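Local coordinates for glucose import ATP-binding protein GlcV (Sulfolobus solfataricus, PDB 1OXX) that hydrolyses ATP to power glucose uptake as the energy-coupling subunit of an ABC transporter, at residues Met110-Lys114 with Glu115-Lys119. The protein carries 1 engineered substitution. Sequence-based numbering, arbitrary orientation.
Sequences MKMSK and EEIRK
S113 and E116 form a capping box at the start of helix 114-127, on the ABC-ATPase domain surface, away from its ATP site. Two reciprocal bonds define it: S113 OG accepts from E116 N at 3.2 Å, and E116 OE2 accepts from S113 N at 2.8 Å on its anti lone pair, nearly straight (171°). Serine suits the N-cap because its short side chain (chi1 69°) turns back to a first-turn amide; glutamate is long enough to return to the cap, and its negative charge is probably favoured by the partial positive charge of the helix N-terminus. A water donates to K111 O and E116 OE2. Helical backbone bonds follow, I117 N to S113 O and R118 N to K114 O. Both apolar, M112 and I117 meet CB to CG1 at 3.8 Å, the N' to N4 pairing of a hydrophobic staple. Along the helix, R118 bridges E115 and, through NH1, E122; a leucine here would probably leave both carboxylates without their cationic mate. Bent at chi3 (59°), R118 turns two coplanar N-H groups side-on to E115, NE 3.1 Å from OE1 and NH2 2.8 Å from OE2, on the carboxylate's syn side but out of its plane.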
ATOM      1  N   MET A 110      -7.822  32.637  -5.378  1.00 13.56           N
ATOM      2  CA  MET A 110      -8.561  32.045  -6.487  1.00 10.86           C
ATOM      3  C   MET A 110      -9.627  32.978  -7.058  1.00  8.34           C
ATOM      4  O   MET A 110     -10.563  32.548  -7.715  1.00 14.06           O
ATOM      5  CB  MET A 110      -9.176  30.717  -6.043  1.00 10.62           C
ATOM      6  CG  MET A 110      -8.118  29.696  -5.638  1.00 12.75           C
ATOM      7  SD  MET A 110      -6.919  29.364  -6.967  1.00 18.33           S
ATOM      8  CE  MET A 110      -8.009  28.696  -8.110  1.00 18.29           C
ATOM      9  N   LYS A 111      -9.461  34.267  -6.796  1.00 10.79           N
ATOM     10  CA  LYS A 111     -10.354  35.290  -7.319  1.00 10.08           C
ATOM     11  C   LYS A 111     -11.812  35.069  -6.960  1.00 10.36           C
ATOM     12  O   LYS A 111     -12.717  35.346  -7.741  1.00 10.59           O
ATOM     13  CB  LYS A 111     -10.189  35.411  -8.836  1.00 16.74           C
ATOM     14  CG  LYS A 111      -8.799  35.866  -9.250  1.00 21.01           C
ATOM     15  CD  LYS A 111      -8.687  36.041 -10.759  0.50 28.83           C
ATOM     16  CE  LYS A 111      -8.625  34.703 -11.485  0.50 33.16           C
ATOM     17  NZ  LYS A 111      -9.915  33.961 -11.434  0.50 37.15           N
ATOM     18  N   MET A 112     -12.038  34.628  -5.726  1.00  7.89           N
ATOM     19  CA  MET A 112     -13.372  34.404  -5.218  1.00  8.19           C
ATOM     20  C   MET A 112     -13.721  35.451  -4.167  1.00  6.58           C
ATOM     21  O   MET A 112     -12.876  35.819  -3.352  1.00  7.74           O
ATOM     22  CB  MET A 112     -13.456  33.000  -4.609  1.00  9.11           C
ATOM     23  CG  MET A 112     -13.233  31.912  -5.653  1.00  9.41           C
ATOM     24  SD  MET A 112     -13.123  30.239  -4.996  1.00 12.25           S
ATOM     25  CE  MET A 112     -14.628  30.070  -4.247  1.00 11.16           C
ATOM     26  N   SER A 113     -14.964  35.906  -4.160  1.00  7.26           N
ATOM     27  CA  SER A 113     -15.418  36.832  -3.140  1.00  4.83           C
ATOM     28  C   SER A 113     -15.584  36.108  -1.799  1.00  4.77           C
ATOM     29  O   SER A 113     -15.566  34.885  -1.726  1.00  6.93           O
ATOM     30  CB  SER A 113     -16.773  37.412  -3.526  1.00  8.44           C
ATOM     31  OG  SER A 113     -17.783  36.407  -3.453  1.00 10.64           O
ATOM     32  N   LYS A 114     -15.825  36.877  -0.749  1.00  6.89           N
ATOM     33  CA  LYS A 114     -16.028  36.313   0.570  1.00  6.72           C
ATOM     34  C   LYS A 114     -17.192  35.321   0.581  1.00  5.88           C
ATOM     35  O   LYS A 114     -17.094  34.234   1.154  1.00  5.91           O
ATOM     36  CB  LYS A 114     -16.299  37.439   1.573  1.00 13.11           C
ATOM     37  CG  LYS A 114     -16.296  36.997   3.027  1.00 17.61           C
ATOM     38  CD  LYS A 114     -16.246  38.190   3.988  1.00 24.45           C
ATOM     39  CE  LYS A 114     -15.245  39.277   3.547  1.00 25.31           C
ATOM     40  NZ  LYS A 114     -13.820  38.823   3.438  1.00 21.17           N
ATOM     41  N   GLU A 115     -18.291  35.701  -0.055  1.00  7.64           N
ATOM     42  CA  GLU A 115     -19.478  34.855  -0.074  1.00  9.36           C
ATOM     43  C   GLU A 115     -19.223  33.581  -0.875  1.00  7.31           C
ATOM     44  O   GLU A 115     -19.706  32.505  -0.532  1.00  8.50           O
ATOM     45  CB  GLU A 115     -20.671  35.632  -0.632  1.00 11.61           C
ATOM     46  CG  GLU A 115     -21.426  36.401   0.440  1.00 32.14           C
ATOM     47  CD  GLU A 115     -22.002  35.481   1.501  1.00 46.06           C
ATOM     48  OE1 GLU A 115     -21.519  35.506   2.656  1.00 36.18           O
ATOM     49  OE2 GLU A 115     -22.935  34.718   1.171  1.00 38.59           O
ATOM     50  N   GLU A 116     -18.465  33.703  -1.957  1.00  7.50           N
ATOM     51  CA  GLU A 116     -18.151  32.547  -2.783  1.00  7.64           C
ATOM     52  C   GLU A 116     -17.300  31.553  -2.006  1.00  5.74           C
ATOM     53  O   GLU A 116     -17.506  30.350  -2.096  1.00  6.82           O
ATOM     54  CB  GLU A 116     -17.439  32.970  -4.060  1.00  7.01           C
ATOM     55  CG  GLU A 116     -18.345  33.712  -5.025  1.00 12.10           C
ATOM     56  CD  GLU A 116     -17.616  34.182  -6.271  1.00 23.69           C
ATOM     57  OE1 GLU A 116     -18.104  33.896  -7.384  1.00 39.06           O
ATOM     58  OE2 GLU A 116     -16.567  34.844  -6.143  1.00 17.32           O
ATOM     59  N   ILE A 117     -16.299  32.055  -1.293  1.00  5.58           N
ATOM     60  CA  ILE A 117     -15.464  31.201  -0.462  1.00  4.46           C
ATOM     61  C   ILE A 117     -16.328  30.505   0.593  1.00  4.75           C
ATOM     62  O   ILE A 117     -16.225  29.285   0.782  1.00  5.24           O
ATOM     63  CB  ILE A 117     -14.353  32.055   0.205  1.00  4.99           C
ATOM     64  CG1 ILE A 117     -13.344  32.521  -0.838  1.00  6.60           C
ATOM     65  CG2 ILE A 117     -13.678  31.300   1.345  1.00  6.89           C
ATOM     66  CD1 ILE A 117     -12.406  33.577  -0.291  1.00  6.12           C
ATOM     67  N   ARG A 118     -17.219  31.256   1.232  1.00  7.03           N
ATOM     68  CA  ARG A 118     -18.024  30.696   2.321  1.00  5.62           C
ATOM     69  C   ARG A 118     -18.921  29.597   1.803  1.00  8.03           C
ATOM     70  O   ARG A 118     -19.003  28.515   2.382  1.00  7.49           O
ATOM     71  CB  ARG A 118     -18.863  31.786   2.981  1.00  9.60           C
ATOM     72  CG  ARG A 118     -19.674  31.238   4.147  1.00 10.90           C
ATOM     73  CD  ARG A 118     -20.716  32.182   4.682  1.00 19.27           C
ATOM     74  NE  ARG A 118     -21.672  32.551   3.645  1.00 20.26           N
ATOM     75  CZ  ARG A 118     -22.600  31.740   3.156  1.00 23.54           C
ATOM     76  NH1 ARG A 118     -22.715  30.500   3.613  1.00 25.91           N
ATOM     77  NH2 ARG A 118     -23.419  32.168   2.206  1.00 34.31           N
ATOM     78  N   LYS A 119     -19.548  29.858   0.664  1.00  7.10           N
ATOM     79  CA  LYS A 119     -20.458  28.888   0.090  1.00  8.74           C
ATOM     80  C   LYS A 119     -19.728  27.602  -0.286  1.00  7.50           C
ATOM     81  O   LYS A 119     -20.209  26.492  -0.036  1.00  8.99           O
ATOM     82  CB  LYS A 119     -21.209  29.510  -1.095  1.00 10.63           C
ATOM     83  CG  LYS A 119     -22.220  30.556  -0.646  1.00 19.74           C
ATOM     84  CD  LYS A 119     -22.962  31.196  -1.809  1.00 27.44           C
ATOM     85  CE  LYS A 119     -23.853  32.345  -1.337  1.00 23.44           C
ATOM     86  NZ  LYS A 119     -24.567  32.968  -2.484  1.00 27.84           N
TER
HETATM   87  O   HOH W   1     -15.384  36.148  -8.197  1.00 28.01           O